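Local coordinates for FrpC operon protein (Neisseria meningitidis, PDB 5EDF) that binds the RTX protein FrpC and is regulated by iron, with a putative part in adhesion whose details remain unknown, at residues P143-P146 with Y147-E150; E10-T13 with G14-T18; P78-Q81 with Q82-A85. All coordinates share one frame; numbering follows the deposited sequence. Where two conformers were deposited one is given.

In the fold
Contacts 2 and 3 are neighbours, their centres about 10 Å apart, and Glu10 joins them: its OE2 lies 2.6 Å from Tyr79 OH, a probable hydrogen bond, and 2.8 Å from Lys84 NZ in a salt bridge. The loop ahead of strand 18-23 is thereby tied to the entry of helix 84-93. Contact 1 is remote, in the loop joining strands 133-138 and 150-155; its centre is about 45 Å from that of contact 2, on the opposite side of the chain's centre, and about 39 Å from that of contact 3. The azide ion bound in the crystal meets Leu110, Ser111, Met114 and Ile162, none of which belongs to these contacts.

Contact 1: residues P143-P146 with Y147-E150; sequences PENP and YFHE
Two first torsions set up the contact: Asn145 holds CG anti to its own N (chi1 -175°), carrying the carboxamide forward to the peptide N-H of Tyr147, while Tyr147 turns CG to the side of its N (chi1 -54°), laying its ring alongside Pro146. Asn145 OD1 accepts from Tyr147 N at 3.0 Å. The donor stands above the plane of the side-chain carbonyl, 44° out of it, and the bond is clearly bent. Tyr147 CB follows its N to within 3.4 Å of Asn145 OD1.

Pro146 and Tyr147 run side by side and point the same way. The CG of the proline sits over one face of the tyrosine ring, 4.0 Å from the ring centroid, in a CH-pi contact that is displaced toward the rim; its nearest ring atom is CE2. The backbone makes a type I beta turn from Asn145 to Phe148, with Pro146 and Tyr147 at its corners. The closing bond from Phe148 N to Asn145 O is weak, at 3.4 Å, and the side-chain bond to Tyr147 N adds an Asx turn inside it. Together they shape part of the surface loop that connects the antiparallel strands 133-138 and 150-155.

The Phe148 side chain lies across that of Asn145. Asn145 ND2 comes to the edge of the Phe148 ring, near the ring plane, with the two flat groups steeply inclined; ND2 is 3.9 Å from Phe148 CB. A water donates to both Pro146 O, at 2.9 Å, and Phe148 O, at 3.0 Å, bridging two carbonyls of the turn. Beyond the turn Arg169 makes a cation-pi contact with the Tyr147 ring, and Asn145 touches Ile170.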
loop_
_atom_site.group_PDB
_atom_site.type_symbol
_atom_site.label_atom_id
_atom_site.label_comp_id
_atom_site.label_asym_id
_atom_site.label_seq_id
_atom_site.Cartn_x
_atom_site.Cartn_y
_atom_site.Cartn_z
ATOM N N PRO A 143 -27.064 2.285 18.028
ATOM C CA PRO A 143 -28.171 1.352 18.268
ATOM C C PRO A 143 -28.500 0.464 17.058
ATOM O O PRO A 143 -28.678 -0.749 17.211
ATOM C CB PRO A 143 -29.342 2.279 18.608
ATOM C CG PRO A 143 -28.710 3.526 19.151
ATOM C CD PRO A 143 -27.356 3.652 18.508
ATOM N N GLU A 144 -28.544 1.064 15.872
ATOM C CA GLU A 144 -28.894 0.344 14.638
ATOM C C GLU A 144 -27.738 -0.480 14.042
ATOM O O GLU A 144 -27.966 -1.342 13.194
ATOM C CB GLU A 144 -29.452 1.317 13.578
ATOM C CG GLU A 144 -28.430 2.284 12.923
ATOM C CD GLU A 144 -28.329 3.662 13.597
ATOM O OE1 GLU A 144 -28.619 3.781 14.814
ATOM O OE2 GLU A 144 -27.942 4.630 12.896
ATOM N N ASN A 145 -26.505 -0.204 14.471
ATOM C CA ASN A 145 -25.335 -0.925 13.952
ATOM C C ASN A 145 -24.468 -1.536 15.058
ATOM O O ASN A 145 -23.480 -0.918 15.486
ATOM C CB ASN A 145 -24.478 -0.004 13.062
ATOM C CG ASN A 145 -23.310 -0.748 12.398
ATOM O OD1 ASN A 145 -23.206 -1.972 12.516
ATOM N ND2 ASN A 145 -22.437 -0.014 11.705
ATOM N N PRO A 146 -24.798 -2.763 15.508
ATOM C CA PRO A 146 -24.015 -3.410 16.573
ATOM C C PRO A 146 -22.635 -3.880 16.106
ATOM O O PRO A 146 -21.799 -4.298 16.919
ATOM C CB PRO A 146 -24.888 -4.602 16.982
ATOM C CG PRO A 146 -25.706 -4.912 15.774
ATOM C CD PRO A 146 -25.936 -3.599 15.073
ATOM N N TYR A 147 -22.388 -3.784 14.802
ATOM C CA TYR A 147 -21.149 -4.289 14.214
ATOM C C TYR A 147 -20.066 -3.222 14.082
ATOM O O TYR A 147 -18.915 -3.540 13.755
ATOM C CB TYR A 147 -21.463 -4.905 12.858
ATOM C CG TYR A 147 -22.548 -5.948 12.957
ATOM C CD1 TYR A 147 -22.332 -7.130 13.660
ATOM C CD2 TYR A 147 -23.800 -5.732 12.397
ATOM C CE1 TYR A 147 -23.328 -8.089 13.780
ATOM C CE2 TYR A 147 -24.819 -6.688 12.511
ATOM C CZ TYR A 147 -24.568 -7.870 13.203
ATOM O OH TYR A 147 -25.533 -8.848 13.342
ATOM N N PHE A 148 -20.401 -1.964 14.378
ATOM C CA PHE A 148 -19.425 -0.887 14.311
ATOM C C PHE A 148 -18.193 -1.187 15.200
ATOM O O PHE A 148 -18.302 -1.374 16.398
ATOM C CB PHE A 148 -20.084 0.405 14.746
ATOM C CG PHE A 148 -19.236 1.603 14.565
ATOM C CD1 PHE A 148 -19.023 2.125 13.310
ATOM C CD2 PHE A 148 -18.639 2.207 15.646
ATOM C CE1 PHE A 148 -18.230 3.250 13.136
ATOM C CE2 PHE A 148 -17.874 3.313 15.484
ATOM C CZ PHE A 148 -17.639 3.832 14.232
ATOM N N HIS A 149 -17.013 -1.211 14.591
ATOM C CA HIS A 149 -15.795 -1.574 15.269
ATOM C C HIS A 149 -14.612 -1.169 14.390
ATOM O O HIS A 149 -14.477 -1.695 13.296
ATOM C CB HIS A 149 -15.755 -3.092 15.491
ATOM C CG HIS A 149 -14.801 -3.522 16.557
ATOM N ND1 HIS A 149 -14.512 -4.850 16.796
ATOM C CD2 HIS A 149 -14.105 -2.814 17.475
ATOM C CE1 HIS A 149 -13.670 -4.936 17.812
ATOM N NE2 HIS A 149 -13.403 -3.715 18.239
ATOM N N GLU A 150 -13.779 -0.276 14.884
ATOM C CA GLU A 150 -12.656 0.241 14.095
ATOM C C GLU A 150 -11.435 0.314 14.978
ATOM O O GLU A 150 -11.540 0.483 16.209
ATOM C CB GLU A 150 -12.994 1.591 13.479
ATOM C CG GLU A 150 -14.452 1.611 13.007
ATOM C CD GLU A 150 -14.760 2.574 11.893
ATOM O OE1 GLU A 150 -14.166 3.669 11.874
ATOM O OE2 GLU A 150 -15.630 2.223 11.058
HETATM O O HOH W 1 -18.978 -4.120 17.376
#

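Contact 2: residues E10-T13 with G14-T18; sequences EPMT and GFEHT
The chain from Pro11 to Glu16 bends back on itself, passing through Gly14 with a positive phi (97°), and this curl brings the peptide N-H groups of Met12, Thr13 and Gly14 round the carboxylate of Glu16. That side chain is folded back rather than extended, with its bend at chi2 (90°), and the carboxylate lies within the curve. OE2 takes two donors, Met12 N and Thr13 N, each at 2.8 Å. They approach from opposite faces of the carboxylate plane, both on the syn side; the bond from Thr13 N is nearly straight and that from Met12 N more bent. OE1 receives Gly14 N at 3.0 Å, again on the syn side and out of the plane. Three successive backbone N-H groups thus grip one carboxylate, which fixes its rotation and would probably stabilise its negative charge.

Apolar groups lie close to this polar cluster. The CB of Pro11 is 3.5 Å from Gly14 N and 3.7 Å from Glu16 OE1; residue 12 is a selenomethionine here. The Thr13 side chain slants across that of Glu16. Its chi1 of 67° turns OG1 toward the N-H groups that follow, and OG1 accepts Phe15 N at 3.1 Å in a nearly straight bond. Thr13 O approaches the Phe15 ring from an oblique direction, 3.5 Å from CD2. The ring also touches Pro31 and Pro78, and Pro11 rests on Tyr32. The Thr13 hydroxyl bonded to the N-H two residues on forms an ST turn, in the loop whose three N-H groups bind Glu16, just ahead of strand 18-23.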
loop_
_atom_site.group_PDB
_atom_site.type_symbol
_atom_site.label_atom_id
_atom_site.label_comp_id
_atom_site.label_asym_id
_atom_site.label_seq_id
_atom_site.Cartn_x
_atom_site.Cartn_y
_atom_site.Cartn_z
ATOM N N GLU A 10 7.955 -9.119 -20.827
ATOM C CA GLU A 10 7.307 -9.667 -19.634
ATOM C C GLU A 10 8.386 -10.078 -18.634
ATOM O O GLU A 10 9.316 -10.768 -19.004
ATOM C CB GLU A 10 6.501 -10.903 -20.038
ATOM C CG GLU A 10 5.721 -11.506 -18.893
ATOM C CD GLU A 10 5.112 -12.856 -19.188
ATOM O OE1 GLU A 10 5.261 -13.404 -20.304
ATOM O OE2 GLU A 10 4.484 -13.417 -18.273
ATOM N N PRO A 11 8.268 -9.665 -17.356
ATOM C CA PRO A 11 9.249 -10.099 -16.378
ATOM C C PRO A 11 9.218 -11.593 -16.032
ATOM O O PRO A 11 8.155 -12.223 -16.060
ATOM C CB PRO A 11 8.915 -9.270 -15.109
ATOM C CG PRO A 11 7.974 -8.205 -15.551
ATOM C CD PRO A 11 7.289 -8.730 -16.780
HETATM N N MSE A 12 10.399 -12.147 -15.726
HETATM C CA MSE A 12 10.457 -13.432 -15.052
HETATM C C MSE A 12 10.496 -13.268 -13.528
HETATM O O MSE A 12 9.744 -13.925 -12.817
HETATM C CB MSE A 12 11.619 -14.305 -15.544
HETATM C CG MSE A 12 11.678 -15.635 -14.835
HETATM SE SE MSE A 12 13.210 -16.653 -15.368
HETATM C CE MSE A 12 14.628 -15.543 -14.793
ATOM N N THR A 13 11.375 -12.403 -13.035
ATOM C CA THR A 13 11.474 -12.101 -11.624
ATOM C C THR A 13 10.861 -10.741 -11.260
ATOM O O THR A 13 10.497 -10.543 -10.089
ATOM C CB THR A 13 12.929 -12.019 -11.164
ATOM O OG1 THR A 13 13.555 -10.881 -11.771
ATOM C CG2 THR A 13 13.701 -13.300 -11.503
ATOM N N GLY A 14 10.806 -9.810 -12.193
ATOM C CA GLY A 14 10.374 -8.423 -11.908
ATOM C C GLY A 14 11.501 -7.456 -11.676
ATOM O O GLY A 14 11.258 -6.258 -11.601
ATOM N N PHE A 15 12.725 -7.949 -11.614
ATOM C CA PHE A 15 13.902 -7.124 -11.319
ATOM C C PHE A 15 14.847 -6.930 -12.499
ATOM O O PHE A 15 15.874 -6.284 -12.364
ATOM C CB PHE A 15 14.661 -7.735 -10.119
ATOM C CG PHE A 15 13.856 -7.737 -8.852
ATOM C CD1 PHE A 15 13.742 -6.568 -8.092
ATOM C CD2 PHE A 15 13.126 -8.841 -8.472
ATOM C CE1 PHE A 15 12.955 -6.563 -6.928
ATOM C CE2 PHE A 15 12.332 -8.808 -7.324
ATOM C CZ PHE A 15 12.252 -7.674 -6.584
ATOM N N GLU A 16 14.475 -7.440 -13.681
ATOM C CA GLU A 16 15.391 -7.425 -14.809
ATOM C C GLU A 16 15.637 -6.042 -15.367
ATOM O O GLU A 16 16.641 -5.830 -16.015
ATOM C CB GLU A 16 14.842 -8.298 -15.939
ATOM C CG GLU A 16 14.697 -9.755 -15.620
ATOM C CD GLU A 16 13.348 -10.177 -15.040
ATOM O OE1 GLU A 16 12.543 -9.352 -14.542
ATOM O OE2 GLU A 16 13.066 -11.388 -15.090
ATOM N N HIS A 17 14.681 -5.141 -15.179
ATOM C CA HIS A 17 14.754 -3.781 -15.635
ATOM C C HIS A 17 14.196 -2.881 -14.585
ATOM O O HIS A 17 13.428 -3.337 -13.713
ATOM C CB HIS A 17 13.896 -3.597 -16.894
ATOM C CG HIS A 17 14.420 -4.333 -18.061
ATOM N ND1 HIS A 17 15.491 -3.852 -18.778
ATOM C CD2 HIS A 17 14.064 -5.506 -18.617
ATOM C CE1 HIS A 17 15.764 -4.706 -19.749
ATOM N NE2 HIS A 17 14.912 -5.715 -19.686
ATOM N N THR A 18 14.603 -1.631 -14.639
ATOM C CA THR A 18 14.032 -0.580 -13.821
ATOM C C THR A 18 13.490 0.518 -14.726
ATOM O O THR A 18 13.885 0.651 -15.894
ATOM C CB THR A 18 15.046 0.004 -12.872
ATOM O OG1 THR A 18 16.123 0.573 -13.631
ATOM C CG2 THR A 18 15.642 -1.041 -11.897
#

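Contact 3: residues P78-Q81 with Q82-A85; sequences PYNQ and QNKA
Tyr79 lays one face of its ring against the root of Lys84, with CA over that face toward the rim and CB 3.5 Å from Tyr79 CZ. Further out, Lys84 CE passes 3.3 Å from Tyr79 OH. Gln81 runs beside the lysine, its OE1 3.5 Å from Lys84 CD, and a water bridges OE1 to NZ.

Next to it, two asparagines lie across one another with their amide planes stacked, only 17° apart. A chi1 near +60° in both (65° in Asn80) turns each amide back to the other's main chain. Asn80 OD1 accepts Asn83 N at 2.9 Å, nearly in line with the side-chain carbonyl, and Asn83 OD1 accepts Asn80 N at 3.0 Å. The reciprocal bonds resemble those of a capping box, but they close the turn just ahead of helix 84-93. Asn80 OD1 also takes a weak bond from Gln82 N, a weakly closed Asx turn. Asn83 ND2 donates to Pro78 O at 2.8 Å, almost straight and in its own amide plane, and bonds Glu77 OE1 as well.

The turn joins the edge strand 73-77 to helix 84-93; Glu10 OE2 forms a salt bridge with Lys84 NZ and hydrogen bonds with Tyr79 OH and Gln81 NE2, which also bonds Pro11 O, while Trp46 meets the Tyr79 ring edge-to-face and Phe87 packs on it at an inclination.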
loop_
_atom_site.group_PDB
_atom_site.type_symbol
_atom_site.label_atom_id
_atom_site.label_comp_id
_atom_site.label_asym_id
_atom_site.label_seq_id
_atom_site.Cartn_x
_atom_site.Cartn_y
_atom_site.Cartn_z
ATOM N N PRO A 78 6.673 -8.229 -6.657
ATOM C CA PRO A 78 6.385 -7.720 -7.998
ATOM C C PRO A 78 5.873 -8.851 -8.861
ATOM O O PRO A 78 5.879 -10.016 -8.459
ATOM C CB PRO A 78 7.760 -7.287 -8.479
ATOM C CG PRO A 78 8.688 -8.268 -7.842
ATOM C CD PRO A 78 8.099 -8.561 -6.519
ATOM N N TYR A 79 5.454 -8.506 -10.080
ATOM C CA TYR A 79 5.082 -9.518 -11.058
ATOM C C TYR A 79 6.231 -10.472 -11.309
ATOM O O TYR A 79 7.374 -10.040 -11.602
ATOM C CB TYR A 79 4.668 -8.815 -12.356
ATOM C CG TYR A 79 4.207 -9.673 -13.513
ATOM C CD1 TYR A 79 2.874 -9.688 -13.895
ATOM C CD2 TYR A 79 5.110 -10.439 -14.249
ATOM C CE1 TYR A 79 2.445 -10.430 -14.979
ATOM C CE2 TYR A 79 4.690 -11.186 -15.357
ATOM C CZ TYR A 79 3.355 -11.183 -15.716
ATOM O OH TYR A 79 2.870 -11.916 -16.813
ATOM N N ASN A 80 5.940 -11.766 -11.238
ATOM C CA ASN A 80 6.930 -12.789 -11.566
ATOM C C ASN A 80 6.234 -14.011 -12.143
ATOM O O ASN A 80 4.994 -14.074 -12.185
ATOM C CB ASN A 80 7.844 -13.104 -10.351
ATOM C CG ASN A 80 7.108 -13.728 -9.192
ATOM O OD1 ASN A 80 6.238 -14.574 -9.387
ATOM N ND2 ASN A 80 7.487 -13.357 -7.990
ATOM N N GLN A 81 7.000 -15.004 -12.601
ATOM C CA GLN A 81 6.372 -16.142 -13.264
ATOM C C GLN A 81 5.552 -17.020 -12.340
ATOM O O GLN A 81 4.691 -17.754 -12.826
ATOM C CB GLN A 81 7.393 -16.927 -14.074
ATOM C CG GLN A 81 7.857 -16.193 -15.309
ATOM C CD GLN A 81 6.734 -15.835 -16.291
ATOM O OE1 GLN A 81 6.108 -16.764 -16.892
ATOM N NE2 GLN A 81 6.483 -14.509 -16.480
ATOM N N GLN A 82 5.823 -16.969 -11.043
ATOM C CA GLN A 82 5.053 -17.774 -10.077
ATOM C C GLN A 82 3.711 -17.134 -9.765
ATOM O O GLN A 82 2.715 -17.842 -9.622
ATOM C CB GLN A 82 5.865 -17.987 -8.799
ATOM C CG GLN A 82 7.094 -18.871 -8.944
ATOM C CD GLN A 82 8.257 -18.209 -9.682
ATOM O OE1 GLN A 82 8.661 -17.083 -9.363
ATOM N NE2 GLN A 82 8.809 -18.919 -10.671
ATOM N N ASN A 83 3.634 -15.812 -9.694
ATOM C CA ASN A 83 2.414 -15.134 -9.295
ATOM C C ASN A 83 1.669 -14.466 -10.457
ATOM O O ASN A 83 0.619 -13.813 -10.230
ATOM C CB ASN A 83 2.715 -14.103 -8.186
ATOM C CG ASN A 83 3.549 -12.923 -8.699
ATOM O OD1 ASN A 83 3.449 -12.565 -9.872
ATOM N ND2 ASN A 83 4.320 -12.273 -7.805
ATOM N N LYS A 84 2.164 -14.599 -11.683
ATOM C CA LYS A 84 1.601 -13.826 -12.791
ATOM C C LYS A 84 0.078 -13.966 -12.975
ATOM O O LYS A 84 -0.567 -13.005 -13.385
ATOM C CB LYS A 84 2.308 -14.125 -14.113
ATOM C CG LYS A 84 2.240 -15.544 -14.594
ATOM C CD LYS A 84 2.847 -15.715 -16.024
ATOM C CE LYS A 84 1.961 -15.115 -17.158
ATOM N NZ LYS A 84 2.498 -15.360 -18.584
ATOM N N ALA A 85 -0.484 -15.157 -12.754
ATOM C CA ALA A 85 -1.917 -15.317 -12.962
ATOM C C ALA A 85 -2.738 -14.400 -12.070
ATOM O O ALA A 85 -3.824 -13.967 -12.463
ATOM C CB ALA A 85 -2.328 -16.761 -12.759
HETATM O O HOH W 2 5.125 -16.435 -19.824
#